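Local structure of extracellular protein 11-1 (Passalora fulva, 6ZUS) at residues 41-53 against 97-109. The protein belongs to a structurally conserved family of fungal effectors, binds zinc and probably acts as an avirulence protein in interplay with plant resistance proteins. Residues are numbered along the deposited sequence; the frame is centred on the assembly and turned at random.
Sequences WKKNDACQGADGF and FDCDVKPYTERVL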
ATOM      1  N   TRP A  41       1.939  -9.162   1.302  1.00 18.10           N
ATOM      2  CA  TRP A  41       2.371  -8.388   0.111  1.00 18.58           C
ATOM      3  C   TRP A  41       3.397  -9.208  -0.674  1.00 20.65           C
ATOM      4  O   TRP A  41       4.255  -9.868  -0.040  1.00 21.50           O
ATOM      5  CB  TRP A  41       2.960  -7.013   0.447  1.00 17.75           C
ATOM      6  CG  TRP A  41       2.058  -6.063   1.160  1.00 17.42           C
ATOM      7  CD1 TRP A  41       0.789  -6.264   1.616  1.00 17.43           C
ATOM      8  CD2 TRP A  41       2.429  -4.725   1.523  1.00 17.63           C
ATOM      9  NE1 TRP A  41       0.332  -5.119   2.214  1.00 18.25           N
ATOM     10  CE2 TRP A  41       1.323  -4.162   2.186  1.00 17.07           C
ATOM     11  CE3 TRP A  41       3.593  -3.950   1.348  1.00 18.24           C
ATOM     12  CZ2 TRP A  41       1.371  -2.849   2.691  1.00 17.84           C
ATOM     13  CZ3 TRP A  41       3.612  -2.649   1.799  1.00 17.45           C
ATOM     14  CH2 TRP A  41       2.512  -2.105   2.465  1.00 18.53           C
ATOM     15  N   LYS A  42       3.300  -9.165  -1.992  1.00 21.76           N
ATOM     16  CA  LYS A  42       4.245  -9.858  -2.901  1.00 23.71           C
ATOM     17  C   LYS A  42       5.585  -9.124  -2.850  1.00 21.98           C
ATOM     18  O   LYS A  42       5.647  -7.933  -3.231  1.00 22.47           O
ATOM     19  CB  LYS A  42       3.830  -9.824  -4.370  1.00 30.88           C
ATOM     20  CG  LYS A  42       2.654 -10.681  -4.792  1.00 45.65           C
ATOM     21  CD  LYS A  42       2.442 -10.533  -6.318  1.00 63.81           C
ATOM     22  CE  LYS A  42       1.174 -11.218  -6.825  1.00 86.59           C
ATOM     23  NZ  LYS A  42       0.893 -10.914  -8.254  1.00 95.93           N
ATOM     24  N   LYS A  43       6.651  -9.809  -2.460  1.00 25.10           N
ATOM     25  CA  LYS A  43       7.989  -9.124  -2.294  1.00 27.04           C
ATOM     26  C   LYS A  43       8.948  -9.508  -3.439  1.00 27.09           C
ATOM     27  O   LYS A  43      10.073  -8.938  -3.490  1.00 24.98           O
ATOM     28  CB  LYS A  43       8.474  -9.331  -0.849  1.00 30.00           C
ATOM     29  CG  LYS A  43       7.387  -8.948   0.163  1.00 29.60           C
ATOM     30  CD  LYS A  43       7.789  -8.392   1.457  1.00 32.74           C
ATOM     31  CE  LYS A  43       6.579  -7.981   2.273  1.00 32.04           C
ATOM     32  NZ  LYS A  43       5.679  -9.142   2.463  1.00 28.34           N
ATOM     33  N   ASN A  44       8.460 -10.252  -4.433  1.00 23.01           N
ATOM     34  CA  ASN A  44       9.276 -10.696  -5.586  1.00 26.71           C
ATOM     35  C   ASN A  44       8.575 -10.346  -6.894  1.00 26.97           C
ATOM     36  O   ASN A  44       8.741 -11.087  -7.882  1.00 27.12           O
ATOM     37  CB  ASN A  44       9.579 -12.186  -5.509  1.00 30.45           C
ATOM     38  CG  ASN A  44       8.310 -12.995  -5.559  1.00 35.39           C
ATOM     39  OD1 ASN A  44       7.213 -12.443  -5.446  1.00 31.29           O
ATOM     40  ND2 ASN A  44       8.447 -14.303  -5.735  1.00 41.08           N
ATOM     41  N   ASP A  45       7.947  -9.172  -6.959  1.00 22.62           N
ATOM     42  CA  ASP A  45       7.451  -8.658  -8.260  1.00 23.84           C
ATOM     43  C   ASP A  45       8.628  -8.511  -9.248  1.00 22.74           C
ATOM     44  O   ASP A  45       9.742  -8.153  -8.824  1.00 21.99           O
ATOM     45  CB  ASP A  45       6.707  -7.339  -8.088  1.00 22.71           C
ATOM     46  CG  ASP A  45       6.019  -6.868  -9.361  1.00 24.91           C
ATOM     47  OD1 ASP A  45       4.963  -7.450  -9.672  1.00 27.00           O
ATOM     48  OD2 ASP A  45       6.548  -5.938 -10.024  1.00 25.49           O
ATOM     49  N   ALA A  46       8.377  -8.713 -10.539  1.00 23.78           N
ATOM     50  CA  ALA A  46       9.372  -8.505 -11.609  1.00 24.57           C
ATOM     51  C   ALA A  46       9.984  -7.099 -11.514  1.00 25.29           C
ATOM     52  O   ALA A  46      11.192  -6.950 -11.854  1.00 23.26           O
ATOM     53  CB  ALA A  46       8.710  -8.718 -12.947  1.00 26.71           C
ATOM     54  N   CYS A  47       9.208  -6.069 -11.109  1.00 21.80           N
ATOM     55  CA  CYS A  47       9.687  -4.653 -10.978  1.00 22.42           C
ATOM     56  C   CYS A  47      10.481  -4.394  -9.690  1.00 21.20           C
ATOM     57  O   CYS A  47      11.012  -3.274  -9.546  1.00 21.85           O
ATOM     58  CB  CYS A  47       8.535  -3.665 -11.067  1.00 24.80           C
ATOM     59  SG  CYS A  47       7.733  -3.817 -12.684  1.00 27.34           S
ATOM     60  N   GLN A  48      10.589  -5.359  -8.789  1.00 20.34           N
ATOM     61  CA  GLN A  48      11.282  -5.158  -7.487  1.00 20.53           C
ATOM     62  C   GLN A  48      12.818  -5.119  -7.714  1.00 21.89           C
ATOM     63  O   GLN A  48      13.357  -6.056  -8.322  1.00 21.59           O
ATOM     64  CB  GLN A  48      10.955  -6.276  -6.483  1.00 22.31           C
ATOM     65  CG  GLN A  48      11.145  -5.848  -5.033  1.00 23.75           C
ATOM     66  CD  GLN A  48      10.154  -4.758  -4.649  1.00 23.15           C
ATOM     67  OE1 GLN A  48       8.973  -4.827  -4.991  1.00 22.58           O
ATOM     68  NE2 GLN A  48      10.643  -3.761  -3.933  1.00 20.49           N
ATOM     69  N   GLY A  49      13.506  -4.097  -7.190  1.00 21.46           N
ATOM     70  CA  GLY A  49      14.962  -4.090  -7.042  1.00 21.06           C
ATOM     71  C   GLY A  49      15.385  -4.704  -5.733  1.00 22.83           C
ATOM     72  O   GLY A  49      14.671  -5.572  -5.159  1.00 22.10           O
ATOM     73  N   ALA A  50      16.566  -4.312  -5.272  1.00 21.48           N
ATOM     74  CA  ALA A  50      17.195  -4.886  -4.068  1.00 21.77           C
ATOM     75  C   ALA A  50      16.599  -4.258  -2.792  1.00 21.82           C
ATOM     76  O   ALA A  50      15.844  -3.235  -2.869  1.00 21.80           O
ATOM     77  CB  ALA A  50      18.689  -4.677  -4.155  1.00 23.71           C
ATOM     78  N   ASP A  51      16.938  -4.845  -1.654  1.00 23.33           N
ATOM     79  CA  ASP A  51      16.785  -4.230  -0.313  1.00 26.51           C
ATOM     80  C   ASP A  51      15.342  -4.370   0.219  1.00 29.67           C
ATOM     81  O   ASP A  51      15.095  -3.913   1.360  1.00 26.02           O
ATOM     82  CB  ASP A  51      17.296  -2.784  -0.301  1.00 26.48           C
ATOM     83  CG  ASP A  51      18.819  -2.688  -0.233  1.00 30.83           C
ATOM     84  OD1 ASP A  51      19.433  -3.560   0.425  1.00 33.90           O
ATOM     85  OD2 ASP A  51      19.367  -1.752  -0.797  1.00 32.64           O
ATOM     86  N   GLY A  52      14.413  -4.956  -0.535  1.00 26.19           N
ATOM     87  CA  GLY A  52      13.072  -5.262  -0.014  1.00 26.28           C
ATOM     88  C   GLY A  52      12.343  -4.024   0.507  1.00 24.51           C
ATOM     89  O   GLY A  52      12.315  -2.990  -0.185  1.00 21.85           O
ATOM     90  N   PHE A  53      11.699  -4.167   1.667  1.00 24.16           N
ATOM     91  CA  PHE A  53      10.678  -3.238   2.200  1.00 23.66           C
ATOM     92  C   PHE A  53      11.139  -2.783   3.575  1.00 23.57           C
ATOM     93  O   PHE A  53      11.754  -3.563   4.312  1.00 23.10           O
ATOM     94  CB  PHE A  53       9.299  -3.902   2.304  1.00 23.97           C
ATOM     95  CG  PHE A  53       8.723  -4.250   0.965  1.00 23.70           C
ATOM     96  CD1 PHE A  53       9.336  -5.199   0.167  1.00 25.78           C
ATOM     97  CD2 PHE A  53       7.677  -3.535   0.437  1.00 21.92           C
ATOM     98  CE1 PHE A  53       8.853  -5.501  -1.099  1.00 27.00           C
ATOM     99  CE2 PHE A  53       7.170  -3.839  -0.814  1.00 22.71           C
ATOM    100  CZ  PHE A  53       7.752  -4.826  -1.584  1.00 27.20           C
ATOM    101  N   PHE A  97       6.248  -5.991 -17.988  1.00 25.32           N
ATOM    102  CA  PHE A  97       5.625  -5.497 -16.728  1.00 24.74           C
ATOM    103  C   PHE A  97       5.649  -3.977 -16.741  1.00 22.79           C
ATOM    104  O   PHE A  97       6.662  -3.331 -17.082  1.00 24.72           O
ATOM    105  CB  PHE A  97       6.365  -6.046 -15.504  1.00 23.31           C
ATOM    106  CG  PHE A  97       6.194  -7.533 -15.348  1.00 24.73           C
ATOM    107  CD1 PHE A  97       6.984  -8.426 -16.070  1.00 25.37           C
ATOM    108  CD2 PHE A  97       5.253  -8.052 -14.468  1.00 25.35           C
ATOM    109  CE1 PHE A  97       6.836  -9.796 -15.913  1.00 24.18           C
ATOM    110  CE2 PHE A  97       5.101  -9.423 -14.325  1.00 24.09           C
ATOM    111  CZ  PHE A  97       5.871 -10.296 -15.071  1.00 25.33           C
ATOM    112  N   ASP A  98       4.502  -3.411 -16.421  1.00 25.24           N
ATOM    113  CA  ASP A  98       4.394  -1.965 -16.166  1.00 23.85           C
ATOM    114  C   ASP A  98       4.806  -1.709 -14.713  1.00 23.05           C
ATOM    115  O   ASP A  98       4.136  -2.214 -13.812  1.00 22.44           O
ATOM    116  CB  ASP A  98       2.981  -1.492 -16.469  1.00 24.07           C
ATOM    117  CG  ASP A  98       2.824   0.018 -16.511  1.00 26.82           C
ATOM    118  OD1 ASP A  98       3.799   0.745 -16.132  1.00 27.84           O
ATOM    119  OD2 ASP A  98       1.716   0.460 -16.965  1.00 28.07           O
ATOM    120  N   CYS A  99       5.845  -0.910 -14.517  1.00 23.56           N
ATOM    121  CA  CYS A  99       6.399  -0.621 -13.175  1.00 25.14           C
ATOM    122  C   CYS A  99       5.910   0.736 -12.647  1.00 23.56           C
ATOM    123  O   CYS A  99       6.358   1.107 -11.562  1.00 24.07           O
ATOM    124  CB  CYS A  99       7.917  -0.678 -13.181  1.00 29.80           C
ATOM    125  SG  CYS A  99       8.616  -2.248 -13.790  1.00 30.35           S
ATOM    126  N   ASP A 100       4.963   1.381 -13.332  1.00 22.78           N
ATOM    127  CA  ASP A 100       4.298   2.614 -12.831  1.00 24.46           C
ATOM    128  C   ASP A 100       3.638   2.305 -11.491  1.00 21.43           C
ATOM    129  O   ASP A 100       3.275   1.138 -11.254  1.00 20.54           O
ATOM    130  CB  ASP A 100       3.287   3.165 -13.844  1.00 27.42           C
ATOM    131  CG  ASP A 100       3.979   3.872 -15.046  1.00 41.86           C
ATOM    132  OD1 ASP A 100       5.275   3.939 -15.099  1.00 40.83           O
ATOM    133  OD2 ASP A 100       3.244   4.370 -15.953  1.00 46.90           O
ATOM    134  N   VAL A 101       3.499   3.305 -10.640  1.00 22.75           N
ATOM    135  CA  VAL A 101       3.107   3.059  -9.226  1.00 23.17           C
ATOM    136  C   VAL A 101       1.724   2.395  -9.194  1.00 20.99           C
ATOM    137  O   VAL A 101       1.526   1.492  -8.361  1.00 21.12           O
ATOM    138  CB  VAL A 101       3.163   4.300  -8.314  1.00 27.03           C
ATOM    139  CG1 VAL A 101       4.578   4.827  -8.219  1.00 30.61           C
ATOM    140  CG2 VAL A 101       2.206   5.380  -8.762  1.00 32.33           C
ATOM    141  N   LYS A 102       0.786   2.757 -10.053  1.00 18.38           N
ATOM    142  CA  LYS A 102      -0.561   2.138  -9.976  1.00 20.32           C
ATOM    143  C   LYS A 102      -0.512   0.621 -10.214  1.00 19.25           C
ATOM    144  O   LYS A 102      -0.899  -0.163  -9.334  1.00 19.65           O
ATOM    145  CB  LYS A 102      -1.511   2.843 -10.926  1.00 20.93           C
ATOM    146  CG  LYS A 102      -2.839   2.150 -11.079  1.00 24.63           C
ATOM    147  CD  LYS A 102      -3.670   2.914 -12.083  1.00 29.97           C
ATOM    148  CE  LYS A 102      -5.126   2.536 -12.158  1.00 36.04           C
ATOM    149  NZ  LYS A 102      -5.297   1.079 -12.176  1.00 48.93           N
ATOM    150  N   PRO A 103      -0.061   0.124 -11.394  1.00 20.19           N
ATOM    151  CA  PRO A 103      -0.060  -1.320 -11.660  1.00 18.94           C
ATOM    152  C   PRO A 103       0.846  -2.057 -10.666  1.00 18.34           C
ATOM    153  O   PRO A 103       0.452  -3.160 -10.245  1.00 19.48           O
ATOM    154  CB  PRO A 103       0.396  -1.467 -13.135  1.00 21.62           C
ATOM    155  CG  PRO A 103       1.048  -0.160 -13.463  1.00 21.09           C
ATOM    156  CD  PRO A 103       0.357   0.887 -12.597  1.00 20.08           C
ATOM    157  N   TYR A 104       2.031  -1.498 -10.373  1.00 17.46           N
ATOM    158  CA  TYR A 104       2.984  -2.116  -9.413  1.00 18.48           C
ATOM    159  C   TYR A 104       2.269  -2.326  -8.067  1.00 17.79           C
ATOM    160  O   TYR A 104       2.297  -3.424  -7.510  1.00 17.82           O
ATOM    161  CB  TYR A 104       4.249  -1.279  -9.265  1.00 18.24           C
ATOM    162  CG  TYR A 104       5.111  -1.686  -8.102  1.00 17.58           C
ATOM    163  CD1 TYR A 104       5.955  -2.795  -8.138  1.00 18.64           C
ATOM    164  CD2 TYR A 104       5.114  -0.944  -6.938  1.00 19.27           C
ATOM    165  CE1 TYR A 104       6.721  -3.181  -7.045  1.00 19.05           C
ATOM    166  CE2 TYR A 104       5.867  -1.311  -5.834  1.00 18.63           C
ATOM    167  CZ  TYR A 104       6.677  -2.427  -5.876  1.00 20.19           C
ATOM    168  OH  TYR A 104       7.377  -2.732  -4.746  1.00 21.66           O
ATOM    169  N   THR A 105       1.664  -1.271  -7.506  1.00 17.19           N
ATOM    170  CA  THR A 105       0.973  -1.328  -6.191  1.00 18.10           C
ATOM    171  C   THR A 105      -0.114  -2.398  -6.234  1.00 17.09           C
ATOM    172  O   THR A 105      -0.235  -3.237  -5.311  1.00 18.35           O
ATOM    173  CB  THR A 105       0.404   0.043  -5.786  1.00 19.39           C
ATOM    174  OG1 THR A 105       1.488   0.980  -5.771  1.00 18.34           O
ATOM    175  CG2 THR A 105      -0.316  -0.089  -4.456  1.00 18.80           C
ATOM    176  N   GLU A 106      -0.907  -2.408  -7.296  1.00 17.94           N
ATOM    177  CA  GLU A 106      -2.021  -3.391  -7.410  1.00 18.80           C
ATOM    178  C   GLU A 106      -1.490  -4.830  -7.463  1.00 17.72           C
ATOM    179  O   GLU A 106      -2.110  -5.689  -6.794  1.00 19.18           O
ATOM    180  CB  GLU A 106      -2.908  -3.035  -8.595  1.00 19.89           C
ATOM    181  CG  GLU A 106      -3.664  -1.776  -8.348  1.00 19.52           C
ATOM    182  CD  GLU A 106      -4.616  -1.397  -9.474  1.00 25.72           C
ATOM    183  OE1 GLU A 106      -4.442  -1.997 -10.581  1.00 29.41           O
ATOM    184  OE2 GLU A 106      -5.572  -0.577  -9.243  1.00 23.88           O
ATOM    185  N   ARG A 107      -0.348  -5.081  -8.131  1.00 19.58           N
ATOM    186  CA  ARG A 107       0.283  -6.441  -8.139  1.00 20.16           C
ATOM    187  C   ARG A 107       0.807  -6.825  -6.750  1.00 21.30           C
ATOM    188  O   ARG A 107       0.584  -7.959  -6.317  1.00 24.73           O
ATOM    189  CB  ARG A 107       1.389  -6.555  -9.191  1.00 20.12           C
ATOM    190  CG  ARG A 107       0.846  -6.464 -10.621  1.00 19.84           C
ATOM    191  CD  ARG A 107       1.877  -6.960 -11.626  1.00 21.75           C
ATOM    192  NE  ARG A 107       3.166  -6.282 -11.476  1.00 19.93           N
ATOM    193  CZ  ARG A 107       3.498  -5.139 -12.063  1.00 20.06           C
ATOM    194  NH1 ARG A 107       2.686  -4.580 -12.935  1.00 21.25           N
ATOM    195  NH2 ARG A 107       4.688  -4.599 -11.835  1.00 20.39           N
ATOM    196  N   VAL A 108       1.464  -5.906  -6.064  1.00 18.75           N
ATOM    197  CA  VAL A 108       2.170  -6.196  -4.792  1.00 18.87           C
ATOM    198  C   VAL A 108       1.159  -6.294  -3.635  1.00 18.81           C
ATOM    199  O   VAL A 108       1.341  -7.190  -2.781  1.00 18.82           O
ATOM    200  CB  VAL A 108       3.260  -5.123  -4.578  1.00 22.75           C
ATOM    201  CG1 VAL A 108       3.768  -5.088  -3.151  1.00 24.02           C
ATOM    202  CG2 VAL A 108       4.386  -5.347  -5.588  1.00 25.11           C
ATOM    203  N   LEU A 109       0.207  -5.354  -3.516  1.00 17.93           N
ATOM    204  CA  LEU A 109      -0.778  -5.302  -2.412  1.00 18.94           C
ATOM    205  C   LEU A 109      -2.036  -6.108  -2.769  1.00 19.44           C
ATOM    206  O   LEU A 109      -2.764  -6.523  -1.820  1.00 20.43           O
ATOM    207  CB  LEU A 109      -1.129  -3.845  -2.056  1.00 18.16           C
ATOM    208  CG  LEU A 109      -0.252  -3.210  -0.973  1.00 17.66           C
ATOM    209  CD1 LEU A 109       1.203  -3.136  -1.403  1.00 22.51           C
ATOM    210  CD2 LEU A 109      -0.727  -1.832  -0.551  1.00 18.89           C
TER
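Lys42 and Val108 meet at the end of helix 101-109, their CA atoms 4.6 Å apart, and the chain from Lys42 runs back along the helix to the Cys47-Cys99 disulfide, where a type I beta turn from Asp45 to Gln48 bends it round. Lys42 N donates to Val108 O at 2.9 Å. Beside it, Leu109 lays CD1 over one face of the Trp41 indole in a CH-pi contact, 3.6 Å from the centroid of the six-membered ring.

Bent at chi3 (-53°), Arg107 turns the guanidinium edge to Asp45 in a side-on salt bridge: Arg107 NE reaches Asp45 OD1 at 2.8 Å and Arg107 NH2 reaches Asp45 OD2 at 2.9 Å, both nearly straight and on the syn side. Asp45 OD2 also accepts from Cys47 N, closing an Asx turn, while Arg107 NH1 and NH2 both hold Asp98 O. Held along two adjacent edges, the guanidinium is fixed in rotation. Next to the disulfide, Ala46 CB sits 3.5 Å from the Phe97 ring centroid, squarely over the face. Farther along, Tyr104 OH donates to Gln48 OE1 at 2.6 Å, in the amide carbonyl plane.

The contact thus ties the loop leaving helix 31-40 to strand 96-98 and helix 101-109. Tyr104, Gln48 and Phe53 meet Ala82 of strand 71-86, and Trp41 and Leu109 rest on Leu11 and Trp13, respectively, of strand 6-20, so helix and loop pack together against the four-stranded antiparallel sheet.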